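Local coordinates for protein catechol 1,2-dioxygenase (Burkholderia ambifaria, PDB 5VXT) that probably catalyses the iron(III)-dependent intradiol cleavage of catechol by dioxygen to cis,cis-muconate, at residues B[17-20]-B[21-25]; B[57-61]-B[62-66]; B[74-77]-B[78-81]; B[223-226]-B[227-231]; B[233-237]-B[238-242]. All coordinates share one frame; numbering follows the deposited sequence.

Contact 1 (B[17-20]-B[21-25]); sequences KEVQ and DLLKA
K17 and D21 meet through different first torsions: in K17 CG lies anti to the backbone N (chi1 -179°), while in D21 CG stands beside the backbone N (chi1 -78°), and the two side chains lean into each other one turn apart. The lysine then runs extended until its last bond, where a bend (chi4 45°) brings the ammonium round to face the two carboxylate oxygens. NZ sits almost evenly between them, 3.3 Å from D21 OD2 and 3.4 Å from D21 OD1, a forked salt bridge whose two hydrogen bonds are both weak. Its aliphatic part also touches the acid, with K17 CG 3.6 Å from D21 OD2. This is an i to i+4 ion pair on the first turns of helix 17-27, alongside the backbone bond between the same two residues, D21 N to K17 O (2.8 Å). K24 belongs to the same polar side, and its CG rests on Q20 O at 3.2 Å. The apolar side is built from branched residues, and V19 CG1 and L23 CD1 lie 4.4 Å apart. Q20 is a polar neighbour lying side by side with L23, its amide NE2 hydrogen-bonded to F14 O. L22 and L23 suit their places because they press on F56 of helix 42-62, and V19 packs on Y97 of the second subunit.

Contact 2 (B[57-61]-B[62-66]); sequences KAIDD and LDITP
I59 and I64 close a Schellman motif at the C-terminal end of helix 42-62, where D63 leaves helical geometry with positive phi. Backbone bonds define the turn. L62 N still makes a helical bond to A58 O, and I64 N reaches back to I59 O at 3.0 Å, the wide 6-to-1 bond of the motif. D63 N to D60 O, at 3.4 Å, is the weak inner one.

Apolar packing joins the last turn to the residue after it. The two isoleucines cross at about a right angle, I59 CG1 against I64 CB at 4.0 Å; they suit the place because both are buried and touch V69 of helix 66-81.

Charges reach the second subunit: D60 OD2 and D63 both form salt bridges to R101 of that subunit, and D61 to its R50. D60 OD1 takes the backbone N-H groups of V13 and F14 in its own chain. In I64, CG1 stands beside the backbone N (chi1 -57°), which directs the longer branch back to the helix, with CD1 3.9 Å from A58 O.

Contact 3 (B[74-77]-B[78-81]); sequences NYLN and KLGQ. With PTY (phosphatidylethanolamine), chain I.
Y75 and L79, one turn apart, both carry CG anti to the backbone N, and the side chains cross obliquely. The tyrosine ring (chi1 174°) extends so that its OH comes 3.9 Å from L79 CD1, while L79 CB lies 4.3 Å from Y75 CE2. The hydroxyl is satisfied by A221 O, while the ring carbons meet the lipid: Y75 CD1 is 3.5 Å from C11 of one bound phosphatidylethanolamine. L76 takes the other chi1 (-68°), with CG beside its N. Its CD2 can then touch L79 CD2 at 4.2 Å. L76 CD2 also lies 4.0 Å from C44 of that lipid, and L76 touches another phosphatidylethanolamine as well. K78 stretches away and bends at its last torsion (chi4 47°), where NZ pairs with D82 and also bonds Q219 O. N77 OD1 accepts a bond from A85 N of the second subunit. Regular i to i+4 backbone bonds, such as L79 N to Y75 O at 2.8 Å, make this an amphipathic helix whose apolar side forms part of a phospholipid pocket.

Contact 4 (B[223-226]-B[227-231]); sequences QQLL and DRLGR. With PTY (phosphatidylethanolamine), chain I.
D227 N bonds Q223 O at 2.7 Å, and the same two residues are joined again through their side chains. A bend in the glutamine (chi2 61°) folds its amide over the next turn, where Q223 NE2 gives a hydrogen bond to D227 OD2 at 2.9 Å from above the carboxylate plane, with amide and carboxylate planes 40° apart. At the helix end G230 has positive phi in a Schellman motif, where glycine is suited because a CB would be jammed against the preceding carbonyl. R231 N then bonds L226 O at 2.9 Å, and L226 CD2 lies over one face of the R231 guanidinium, offset toward NH1 and 3.4 Å from it; NH1 bonds G91 O and A26 O of the second subunit. L225 CG and L229 CD1 pack at 4.1 Å. On the lipid side, phosphatidylethanolamine C6 sits over the centre of the R228 guanidinium, while R228 NE, 3.4 Å from lipid O4, is hydrogen-bonded to T44 of the second subunit. Helix 221-229 lies against helix 66-81, through Q224 and L225 on Y75, with the second subunit along its R228 and L229 side.

Contact 5 (B[233-237]-B[238-242]); sequences GNRPA and HVHFF. With FE (Fe (III) ion), chain J; CAQ (catechol), chain K.
R235 and H238 meet beside the iron, with one guanidinium nitrogen over the imidazole face. From CB, 4.2 Å from H238 CE1, the R235 chain bends at chi2 and chi3, carrying CD to 3.5 Å from catechol C5. NE is hydrogen-bonded elsewhere in the protein. CZ follows, 4.0 Å from H238 CE1, and NH1 ends over the ring centre, the planes 38° apart; its 3.2 Å approach to H238 NE2 is a face contact and not a hydrogen bond, since NE2 is committed to the iron. NH1 also gives a hydrogen bond to catechol O4, though that oxygen's exact place is less sure, and another to Q254; NH2 forms a salt bridge with D266, which fixes the group's rotation.

H238 is held at both nitrogens. ND1 donates a nearly straight bond (169°) to P236 O at 2.8 Å, in the ring plane, and NE2 binds the iron at 2.0 Å. Its chi1 of 63° turns the ring toward the metal. H240 NE2, from the same strand 238-244, and Y178 complete the protein ligands, and catechol adds O3 and O4. With ND1 donating to P236 O, NE2 is left to bind the iron; if O4 is placed correctly, the guanidinium would probably favour negative charge on that oxygen.

In the fold
The five contacts follow one another along the chain, from the N-terminal helices to the iron site. Contacts 1 and 2, with centres about 17 Å apart, sit far from the metal: contact 1 is about 44 Å from contact 5, centre to centre. Both touch the second subunit, as do contacts 3 and 4, so the helical part contributes to the dimer interface. Contacts 3 and 4 meet directly, with K78 CE 3.2 Å from Q224 OE1, and both touch the same phosphatidylethanolamine. Contact 4 then touches contact 5 where Q223 OE1 comes 3.4 Å from G233 CA, so helix 221-229 bridges the lipid pocket and the loop leading into the iron-binding strand.

Contact 1 (B[17-20]-B[21-25])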
# COMPACT_ATOMS: atom_id res chain seq x y z
N LYS B 17 -3.22 27.67 3.43
CA LYS B 17 -1.77 27.67 3.64
C LYS B 17 -1.34 26.56 4.58
O LYS B 17 -0.24 26.01 4.42
CB LYS B 17 -1.31 29.03 4.17
CG LYS B 17 0.19 29.12 4.39
CD LYS B 17 0.59 30.37 5.14
CE LYS B 17 2.08 30.32 5.46
NZ LYS B 17 2.89 29.87 4.29
N GLU B 18 -2.17 26.22 5.57
CA GLU B 18 -1.78 25.17 6.51
C GLU B 18 -1.64 23.83 5.80
O GLU B 18 -0.70 23.07 6.07
CB GLU B 18 -2.79 25.02 7.66
CG GLU B 18 -2.37 23.87 8.60
CD GLU B 18 -3.29 23.60 9.79
OE1 GLU B 18 -4.41 24.17 9.84
OE2 GLU B 18 -2.89 22.79 10.67
N VAL B 19 -2.57 23.51 4.90
CA VAL B 19 -2.49 22.25 4.16
C VAL B 19 -1.31 22.27 3.19
O VAL B 19 -0.58 21.28 3.07
CB VAL B 19 -3.81 21.97 3.44
CG1 VAL B 19 -3.67 20.74 2.54
CG2 VAL B 19 -4.92 21.75 4.48
N GLN B 20 -1.09 23.39 2.49
CA GLN B 20 0.05 23.46 1.58
C GLN B 20 1.38 23.40 2.34
O GLN B 20 2.34 22.78 1.87
CB GLN B 20 -0.03 24.72 0.72
CG GLN B 20 -1.25 24.73 -0.20
CD GLN B 20 -1.33 23.49 -1.08
OE1 GLN B 20 -0.37 23.16 -1.78
NE2 GLN B 20 -2.45 22.79 -1.04
N ASP B 21 1.44 24.02 3.53
CA ASP B 21 2.65 23.90 4.34
C ASP B 21 2.85 22.47 4.80
O ASP B 21 3.99 21.99 4.88
CB ASP B 21 2.58 24.82 5.56
CG ASP B 21 2.86 26.26 5.22
OD1 ASP B 21 3.23 26.52 4.05
OD2 ASP B 21 2.71 27.13 6.11
N LEU B 22 1.76 21.78 5.12
CA LEU B 22 1.86 20.40 5.58
C LEU B 22 2.37 19.50 4.48
O LEU B 22 3.22 18.64 4.72
CB LEU B 22 0.50 19.92 6.07
CG LEU B 22 0.38 18.46 6.50
CD1 LEU B 22 1.26 18.15 7.69
CD2 LEU B 22 -1.10 18.15 6.81
N LEU B 23 1.86 19.67 3.26
CA LEU B 23 2.33 18.87 2.12
C LEU B 23 3.82 19.08 1.87
O LEU B 23 4.54 18.13 1.54
CB LEU B 23 1.53 19.22 0.87
CG LEU B 23 0.11 18.67 0.86
CD1 LEU B 23 -0.67 19.29 -0.29
CD2 LEU B 23 0.18 17.15 0.73
N LYS B 24 4.28 20.32 1.95
CA LYS B 24 5.70 20.58 1.68
C LYS B 24 6.57 20.00 2.78
O LYS B 24 7.67 19.48 2.51
CB LYS B 24 5.96 22.08 1.53
CG LYS B 24 5.20 22.74 0.40
CD LYS B 24 5.34 24.26 0.49
CE LYS B 24 4.37 24.97 -0.44
NZ LYS B 24 4.56 26.44 -0.35
N ALA B 25 6.10 20.05 4.02
CA ALA B 25 6.87 19.47 5.12
C ALA B 25 6.93 17.95 5.00
O ALA B 25 8.00 17.35 5.17
CB ALA B 25 6.27 19.89 6.47

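Contact 2 (B[57-61]-B[62-66])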
# COMPACT_ATOMS: atom_id res chain seq x y z
N LYS B 57 -6.21 16.36 -2.08
CA LYS B 57 -7.20 17.08 -2.85
C LYS B 57 -8.41 16.20 -3.16
O LYS B 57 -9.55 16.68 -3.14
CB LYS B 57 -6.59 17.61 -4.15
CG LYS B 57 -7.55 18.33 -5.07
CD LYS B 57 -8.05 19.63 -4.45
CE LYS B 57 -8.91 20.44 -5.42
NZ LYS B 57 -9.24 21.79 -4.87
N ALA B 58 -8.16 14.92 -3.45
CA ALA B 58 -9.26 13.99 -3.70
C ALA B 58 -10.10 13.76 -2.45
O ALA B 58 -11.33 13.61 -2.54
CB ALA B 58 -8.71 12.67 -4.25
N ILE B 59 -9.46 13.70 -1.27
CA ILE B 59 -10.20 13.60 -0.02
C ILE B 59 -11.09 14.82 0.17
O ILE B 59 -12.27 14.71 0.55
CB ILE B 59 -9.23 13.41 1.16
CG1 ILE B 59 -8.60 12.01 1.11
CG2 ILE B 59 -9.92 13.65 2.52
CD1 ILE B 59 -7.38 11.85 1.99
N ASP B 60 -10.55 16.01 -0.11
CA ASP B 60 -11.34 17.23 -0.03
C ASP B 60 -12.52 17.19 -1.01
O ASP B 60 -13.67 17.42 -0.62
CB ASP B 60 -10.43 18.44 -0.31
CG ASP B 60 -10.70 19.63 0.59
OD1 ASP B 60 -10.56 20.76 0.09
OD2 ASP B 60 -11.05 19.46 1.79
N ASP B 61 -12.25 16.84 -2.27
CA ASP B 61 -13.27 16.95 -3.31
C ASP B 61 -14.41 15.97 -3.09
O ASP B 61 -15.58 16.33 -3.24
CB ASP B 61 -12.65 16.72 -4.69
CG ASP B 61 -11.83 17.91 -5.19
OD1 ASP B 61 -11.92 19.00 -4.60
OD2 ASP B 61 -11.09 17.73 -6.18
N LEU B 62 -14.08 14.72 -2.77
CA LEU B 62 -15.09 13.68 -2.60
C LEU B 62 -15.55 13.53 -1.16
O LEU B 62 -16.38 12.65 -0.88
CB LEU B 62 -14.55 12.34 -3.11
CG LEU B 62 -14.17 12.29 -4.60
CD1 LEU B 62 -13.68 10.90 -5.00
CD2 LEU B 62 -15.35 12.72 -5.45
N ASP B 63 -15.05 14.37 -0.24
CA ASP B 63 -15.33 14.28 1.19
C ASP B 63 -15.12 12.86 1.71
O ASP B 63 -16.00 12.23 2.29
CB ASP B 63 -16.75 14.75 1.52
CG ASP B 63 -16.91 15.15 2.97
OD1 ASP B 63 -18.05 15.46 3.38
OD2 ASP B 63 -15.89 15.19 3.71
N ILE B 64 -13.91 12.35 1.46
CA ILE B 64 -13.57 11.02 1.93
C ILE B 64 -13.41 11.05 3.45
O ILE B 64 -12.50 11.72 3.98
CB ILE B 64 -12.31 10.51 1.23
CG1 ILE B 64 -12.56 10.54 -0.28
CG2 ILE B 64 -11.97 9.11 1.70
CD1 ILE B 64 -11.39 9.94 -1.13
N THR B 65 -14.29 10.34 4.15
CA THR B 65 -14.35 10.44 5.61
C THR B 65 -13.16 9.73 6.24
O THR B 65 -12.55 8.85 5.63
CB THR B 65 -15.64 9.80 6.12
OG1 THR B 65 -15.55 8.37 5.96
CG2 THR B 65 -16.83 10.32 5.35
N PRO B 66 -12.81 10.10 7.48
CA PRO B 66 -11.77 9.34 8.19
C PRO B 66 -12.03 7.84 8.21
O PRO B 66 -11.10 7.06 7.99
CB PRO B 66 -11.81 9.95 9.60
CG PRO B 66 -12.22 11.39 9.36
CD PRO B 66 -13.29 11.25 8.27

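Contact 3 (B[74-77]-B[78-81])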
# COMPACT_ATOMS: atom_id res chain seq x y z
N ASN B 74 -5.91 0.49 6.21
CA ASN B 74 -5.83 -0.89 6.67
C ASN B 74 -5.92 -1.88 5.52
O ASN B 74 -5.39 -2.99 5.63
CB ASN B 74 -6.90 -1.13 7.73
CG ASN B 74 -6.51 -0.53 9.08
OD1 ASN B 74 -7.18 0.36 9.61
ND2 ASN B 74 -5.38 -1.00 9.61
N TYR B 75 -6.55 -1.50 4.41
CA TYR B 75 -6.50 -2.33 3.22
C TYR B 75 -5.07 -2.49 2.73
O TYR B 75 -4.68 -3.58 2.30
CB TYR B 75 -7.39 -1.73 2.12
CG TYR B 75 -7.24 -2.48 0.80
CD1 TYR B 75 -7.95 -3.66 0.57
CD2 TYR B 75 -6.37 -2.03 -0.18
CE1 TYR B 75 -7.80 -4.36 -0.64
CE2 TYR B 75 -6.22 -2.71 -1.38
CZ TYR B 75 -6.93 -3.87 -1.60
OH TYR B 75 -6.77 -4.54 -2.80
N LEU B 76 -4.27 -1.42 2.80
CA LEU B 76 -2.88 -1.53 2.35
C LEU B 76 -2.09 -2.48 3.23
O LEU B 76 -1.21 -3.19 2.74
CB LEU B 76 -2.21 -0.15 2.35
CG LEU B 76 -2.69 0.87 1.32
CD1 LEU B 76 -1.92 2.18 1.48
CD2 LEU B 76 -2.50 0.32 -0.11
N ASN B 77 -2.40 -2.53 4.53
CA ASN B 77 -1.74 -3.50 5.39
C ASN B 77 -2.05 -4.92 4.93
O ASN B 77 -1.14 -5.75 4.80
CB ASN B 77 -2.16 -3.29 6.84
CG ASN B 77 -1.34 -2.22 7.53
OD1 ASN B 77 -0.17 -2.00 7.20
ND2 ASN B 77 -1.95 -1.55 8.51
N LYS B 78 -3.32 -5.21 4.65
CA LYS B 78 -3.68 -6.54 4.16
C LYS B 78 -3.06 -6.82 2.80
O LYS B 78 -2.63 -7.94 2.52
CB LYS B 78 -5.21 -6.67 4.10
CG LYS B 78 -5.69 -7.99 3.52
CD LYS B 78 -7.17 -8.20 3.80
CE LYS B 78 -7.79 -9.19 2.84
NZ LYS B 78 -6.96 -10.41 2.70
N LEU B 79 -3.00 -5.80 1.93
CA LEU B 79 -2.45 -6.00 0.59
C LEU B 79 -0.99 -6.43 0.64
O LEU B 79 -0.57 -7.30 -0.13
CB LEU B 79 -2.61 -4.71 -0.23
CG LEU B 79 -2.06 -4.70 -1.68
CD1 LEU B 79 -2.96 -5.47 -2.63
CD2 LEU B 79 -1.84 -3.28 -2.18
N GLY B 80 -0.22 -5.84 1.54
CA GLY B 80 1.18 -6.21 1.71
C GLY B 80 1.37 -7.49 2.48
O GLY B 80 2.27 -8.27 2.16
N GLN B 81 0.55 -7.72 3.51
CA GLN B 81 0.58 -9.01 4.19
C GLN B 81 0.29 -10.15 3.22
O GLN B 81 0.88 -11.23 3.32
CB GLN B 81 -0.42 -9.03 5.35
CG GLN B 81 0.17 -8.61 6.69
CD GLN B 81 1.10 -9.66 7.27
OE1 GLN B 81 0.91 -10.86 7.06
NE2 GLN B 81 2.11 -9.22 8.02
C1 PTY I . -14.47 0.10 2.79
C2 PTY I . -12.87 -5.99 4.49
C3 PTY I . -13.86 -5.10 5.23
O4 PTY I . -14.59 0.98 1.68
C5 PTY I . -13.86 -2.24 3.39
C6 PTY I . -13.81 -1.18 2.30
O7 PTY I . -12.45 -0.91 1.95
C8 PTY I . -11.93 -1.83 0.95
O10 PTY I . -12.51 -2.88 0.69
C11 PTY I . -10.64 -1.48 0.24
C12 PTY I . -10.84 -0.20 -0.55
C13 PTY I . -9.55 0.60 -0.55
C14 PTY I . -9.15 1.08 -1.93
C15 PTY I . -7.73 1.61 -1.86
C16 PTY I . -7.00 1.47 -3.19
C17 PTY I . -7.24 2.67 -4.09
C18 PTY I . -6.52 2.44 -5.41
C19 PTY I . -6.54 3.69 -6.28
C20 PTY I . -5.37 3.66 -7.25
C21 PTY I . -4.05 3.62 -6.49
C22 PTY I . -3.80 4.95 -5.77
C23 PTY I . -2.54 4.88 -4.91
C24 PTY I . -1.84 6.23 -4.82
C25 PTY I . -2.67 7.27 -4.09
C26 PTY I . -2.03 8.65 -4.23
C27 PTY I . -1.80 8.98 -5.70
C28 PTY I . -2.59 10.22 -6.12
C29 PTY I . -4.07 10.00 -5.94
C30 PTY I . -14.80 2.40 1.86
C31 PTY I . -14.81 3.32 0.67
O30 PTY I . -14.97 2.84 2.99
C32 PTY I . -13.48 3.19 -0.06
C33 PTY I . -12.35 3.30 0.95
C34 PTY I . -11.46 4.50 0.66
C35 PTY I . -10.39 4.12 -0.35
C36 PTY I . -9.40 5.27 -0.52
C37 PTY I . -8.87 5.70 0.84
C38 PTY I . -7.71 6.67 0.67
C39 PTY I . -6.73 6.52 1.82
C40 PTY I . -5.80 5.33 1.61
C41 PTY I . -4.53 5.77 0.89
C42 PTY I . -4.67 5.51 -0.61
C43 PTY I . -5.00 4.05 -0.86
C44 PTY I . -4.14 3.47 -1.97
P1 PTY I . -14.12 -2.57 5.99
O11 PTY I . -13.24 -3.87 5.59
O12 PTY I . -13.38 -1.81 7.07
O13 PTY I . -15.54 -3.03 6.24
O14 PTY I . -14.08 -1.65 4.66
N1 PTY I . -11.92 -6.55 5.43

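Contact 4 (B[223-226]-B[227-231])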
# COMPACT_ATOMS: atom_id res chain seq x y z
N GLN B 223 -8.66 -9.56 -4.96
CA GLN B 223 -10.02 -10.01 -5.22
C GLN B 223 -11.03 -9.31 -4.31
O GLN B 223 -12.16 -9.04 -4.73
CB GLN B 223 -10.13 -11.52 -5.04
CG GLN B 223 -11.42 -12.08 -5.59
CD GLN B 223 -11.55 -11.83 -7.08
OE1 GLN B 223 -10.73 -12.30 -7.86
NE2 GLN B 223 -12.57 -11.08 -7.47
N GLN B 224 -10.64 -9.02 -3.07
CA GLN B 224 -11.53 -8.30 -2.16
C GLN B 224 -11.93 -6.95 -2.75
O GLN B 224 -13.11 -6.60 -2.77
CB GLN B 224 -10.87 -8.14 -0.80
CG GLN B 224 -11.66 -7.30 0.20
CD GLN B 224 -10.97 -7.19 1.54
OE1 GLN B 224 -10.76 -8.19 2.23
NE2 GLN B 224 -10.59 -5.97 1.92
N LEU B 225 -10.95 -6.18 -3.25
CA LEU B 225 -11.27 -4.89 -3.85
C LEU B 225 -12.02 -5.07 -5.16
O LEU B 225 -13.00 -4.35 -5.42
CB LEU B 225 -9.99 -4.07 -4.07
CG LEU B 225 -10.14 -2.71 -4.76
CD1 LEU B 225 -11.18 -1.86 -4.04
CD2 LEU B 225 -8.80 -1.97 -4.82
N LEU B 226 -11.58 -6.01 -6.01
CA LEU B 226 -12.32 -6.31 -7.24
C LEU B 226 -13.78 -6.67 -6.93
O LEU B 226 -14.70 -6.17 -7.58
CB LEU B 226 -11.65 -7.44 -8.01
CG LEU B 226 -10.28 -7.12 -8.61
CD1 LEU B 226 -9.77 -8.33 -9.38
CD2 LEU B 226 -10.38 -5.92 -9.53
N ASP B 227 -13.99 -7.53 -5.93
CA ASP B 227 -15.35 -7.85 -5.52
C ASP B 227 -16.13 -6.59 -5.17
O ASP B 227 -17.30 -6.43 -5.58
CB ASP B 227 -15.34 -8.81 -4.32
CG ASP B 227 -14.95 -10.23 -4.70
OD1 ASP B 227 -14.62 -11.02 -3.79
OD2 ASP B 227 -14.99 -10.56 -5.91
N ARG B 228 -15.51 -5.67 -4.44
CA ARG B 228 -16.19 -4.44 -4.06
C ARG B 228 -16.49 -3.58 -5.28
O ARG B 228 -17.52 -2.88 -5.31
CB ARG B 228 -15.34 -3.67 -3.06
CG ARG B 228 -16.07 -2.53 -2.40
CD ARG B 228 -15.37 -2.09 -1.13
NE ARG B 228 -16.22 -1.18 -0.38
CZ ARG B 228 -17.02 -1.57 0.60
NH1 ARG B 228 -17.08 -2.85 0.95
NH2 ARG B 228 -17.76 -0.68 1.24
N LEU B 229 -15.63 -3.62 -6.30
CA LEU B 229 -15.87 -2.87 -7.52
C LEU B 229 -16.87 -3.54 -8.45
O LEU B 229 -17.28 -2.92 -9.43
CB LEU B 229 -14.55 -2.67 -8.28
CG LEU B 229 -13.50 -1.81 -7.57
CD1 LEU B 229 -12.15 -1.92 -8.28
CD2 LEU B 229 -13.96 -0.36 -7.49
N GLY B 230 -17.23 -4.79 -8.17
CA GLY B 230 -18.07 -5.55 -9.08
C GLY B 230 -17.34 -6.20 -10.24
O GLY B 230 -17.94 -6.41 -11.29
N ARG B 231 -16.05 -6.52 -10.07
CA ARG B 231 -15.22 -7.07 -11.14
C ARG B 231 -14.74 -8.47 -10.80
O ARG B 231 -14.52 -8.81 -9.63
CB ARG B 231 -14.00 -6.17 -11.41
CG ARG B 231 -14.35 -4.81 -11.96
CD ARG B 231 -13.10 -3.99 -12.17
NE ARG B 231 -12.16 -4.75 -13.00
CZ ARG B 231 -10.84 -4.62 -12.94
NH1 ARG B 231 -10.27 -3.74 -12.12
NH2 ARG B 231 -10.10 -5.40 -13.71
C1 PTY I . -14.47 0.10 2.79
C2 PTY I . -12.87 -5.99 4.49
C3 PTY I . -13.86 -5.10 5.23
O4 PTY I . -14.59 0.98 1.68
C5 PTY I . -13.86 -2.24 3.39
C6 PTY I . -13.81 -1.18 2.30
O7 PTY I . -12.45 -0.91 1.95
C8 PTY I . -11.93 -1.83 0.95
O10 PTY I . -12.51 -2.88 0.69
C11 PTY I . -10.64 -1.48 0.24
C12 PTY I . -10.84 -0.20 -0.55
C13 PTY I . -9.55 0.60 -0.55
C14 PTY I . -9.15 1.08 -1.93
C15 PTY I . -7.73 1.61 -1.86
C16 PTY I . -7.00 1.47 -3.19
C17 PTY I . -7.24 2.67 -4.09
C18 PTY I . -6.52 2.44 -5.41
C19 PTY I . -6.54 3.69 -6.28
C20 PTY I . -5.37 3.66 -7.25
C21 PTY I . -4.05 3.62 -6.49
C22 PTY I . -3.80 4.95 -5.77
C23 PTY I . -2.54 4.88 -4.91
C24 PTY I . -1.84 6.23 -4.82
C25 PTY I . -2.67 7.27 -4.09
C26 PTY I . -2.03 8.65 -4.23
C27 PTY I . -1.80 8.98 -5.70
C28 PTY I . -2.59 10.22 -6.12
C29 PTY I . -4.07 10.00 -5.94
C30 PTY I . -14.80 2.40 1.86
C31 PTY I . -14.81 3.32 0.67
O30 PTY I . -14.97 2.84 2.99
C32 PTY I . -13.48 3.19 -0.06
C33 PTY I . -12.35 3.30 0.95
C34 PTY I . -11.46 4.50 0.66
C35 PTY I . -10.39 4.12 -0.35
C36 PTY I . -9.40 5.27 -0.52
C37 PTY I . -8.87 5.70 0.84
C38 PTY I . -7.71 6.67 0.67
C39 PTY I . -6.73 6.52 1.82
C40 PTY I . -5.80 5.33 1.61
C41 PTY I . -4.53 5.77 0.89
C42 PTY I . -4.67 5.51 -0.61
C43 PTY I . -5.00 4.05 -0.86
C44 PTY I . -4.14 3.47 -1.97
P1 PTY I . -14.12 -2.57 5.99
O11 PTY I . -13.24 -3.87 5.59
O12 PTY I . -13.38 -1.81 7.07
O13 PTY I . -15.54 -3.03 6.24
O14 PTY I . -14.08 -1.65 4.66
N1 PTY I . -11.92 -6.55 5.43

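Contact 5 (B[233-237]-B[238-242])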
# COMPACT_ATOMS: atom_id res chain seq x y z
N GLY B 233 -11.74 -11.45 -11.13
CA GLY B 233 -10.29 -11.45 -11.09
C GLY B 233 -9.64 -12.56 -11.90
O GLY B 233 -8.66 -13.16 -11.46
N ASN B 234 -10.17 -12.83 -13.09
CA ASN B 234 -9.69 -13.93 -13.92
C ASN B 234 -8.94 -13.41 -15.14
O ASN B 234 -9.23 -12.33 -15.66
CB ASN B 234 -10.85 -14.81 -14.36
CG ASN B 234 -11.62 -15.37 -13.20
OD1 ASN B 234 -12.85 -15.27 -13.15
ND2 ASN B 234 -10.92 -15.97 -12.25
N ARG B 235 -7.98 -14.22 -15.62
CA ARG B 235 -7.28 -14.04 -16.88
C ARG B 235 -7.59 -15.20 -17.82
O ARG B 235 -7.84 -16.32 -17.36
CB ARG B 235 -5.74 -13.95 -16.71
CG ARG B 235 -5.23 -12.83 -15.82
CD ARG B 235 -3.88 -12.33 -16.33
NE ARG B 235 -4.01 -11.88 -17.71
CZ ARG B 235 -3.06 -11.97 -18.62
NH1 ARG B 235 -1.87 -12.48 -18.31
NH2 ARG B 235 -3.29 -11.55 -19.86
N PRO B 236 -7.60 -14.96 -19.13
CA PRO B 236 -7.66 -16.08 -20.07
C PRO B 236 -6.36 -16.87 -20.05
O PRO B 236 -5.32 -16.40 -19.59
CB PRO B 236 -7.88 -15.40 -21.42
CG PRO B 236 -7.23 -14.03 -21.23
CD PRO B 236 -7.57 -13.66 -19.81
N ALA B 237 -6.42 -18.10 -20.57
CA ALA B 237 -5.22 -18.93 -20.65
C ALA B 237 -4.18 -18.26 -21.53
O ALA B 237 -4.49 -17.71 -22.59
CB ALA B 237 -5.57 -20.32 -21.20
N HIS B 238 -2.92 -18.30 -21.09
CA HIS B 238 -1.89 -17.53 -21.76
C HIS B 238 -0.52 -18.11 -21.42
O HIS B 238 -0.38 -18.93 -20.51
CB HIS B 238 -1.94 -16.06 -21.34
CG HIS B 238 -1.68 -15.85 -19.89
ND1 HIS B 238 -2.67 -16.00 -18.93
CD2 HIS B 238 -0.55 -15.53 -19.21
CE1 HIS B 238 -2.16 -15.78 -17.74
NE2 HIS B 238 -0.88 -15.48 -17.88
N VAL B 239 0.48 -17.66 -22.18
CA VAL B 239 1.87 -18.04 -21.98
C VAL B 239 2.72 -16.78 -22.05
O VAL B 239 2.54 -15.97 -22.97
CB VAL B 239 2.34 -19.07 -23.04
CG1 VAL B 239 3.79 -19.42 -22.83
CG2 VAL B 239 1.49 -20.31 -22.97
N HIS B 240 3.64 -16.61 -21.10
CA HIS B 240 4.52 -15.45 -21.02
C HIS B 240 5.84 -15.70 -21.74
O HIS B 240 6.35 -16.82 -21.75
CB HIS B 240 4.85 -15.12 -19.57
CG HIS B 240 3.67 -14.68 -18.76
ND1 HIS B 240 3.34 -13.35 -18.61
CD2 HIS B 240 2.78 -15.38 -18.03
CE1 HIS B 240 2.28 -13.25 -17.83
NE2 HIS B 240 1.92 -14.47 -17.46
N PHE B 241 6.42 -14.63 -22.29
CA PHE B 241 7.77 -14.71 -22.82
C PHE B 241 8.61 -13.48 -22.49
O PHE B 241 8.13 -12.35 -22.52
CB PHE B 241 7.78 -14.90 -24.34
CG PHE B 241 7.02 -16.11 -24.81
CD1 PHE B 241 7.67 -17.33 -24.98
CD2 PHE B 241 5.66 -16.03 -25.08
CE1 PHE B 241 6.97 -18.45 -25.41
CE2 PHE B 241 4.96 -17.15 -25.51
CZ PHE B 241 5.62 -18.36 -25.67
N PHE B 242 9.89 -13.74 -22.18
CA PHE B 242 10.98 -12.79 -22.34
C PHE B 242 11.80 -13.22 -23.54
O PHE B 242 12.07 -14.41 -23.71
CB PHE B 242 11.93 -12.81 -21.13
CG PHE B 242 11.43 -12.06 -19.95
CD1 PHE B 242 10.61 -10.96 -20.10
CD2 PHE B 242 11.81 -12.45 -18.68
CE1 PHE B 242 10.15 -10.26 -18.99
CE2 PHE B 242 11.35 -11.75 -17.55
CZ PHE B 242 10.53 -10.66 -17.72
FE FE J . 0.42 -15.28 -16.32
C1 CAQ K . -1.60 -11.73 -12.58
C2 CAQ K . -1.19 -13.05 -12.77
C3 CAQ K . -0.67 -13.42 -14.00
O3 CAQ K . -0.24 -14.69 -14.24
C4 CAQ K . -0.58 -12.41 -15.08
O4 CAQ K . -0.08 -12.78 -16.28
C5 CAQ K . -1.00 -11.12 -14.84
C6 CAQ K . -1.52 -10.78 -13.59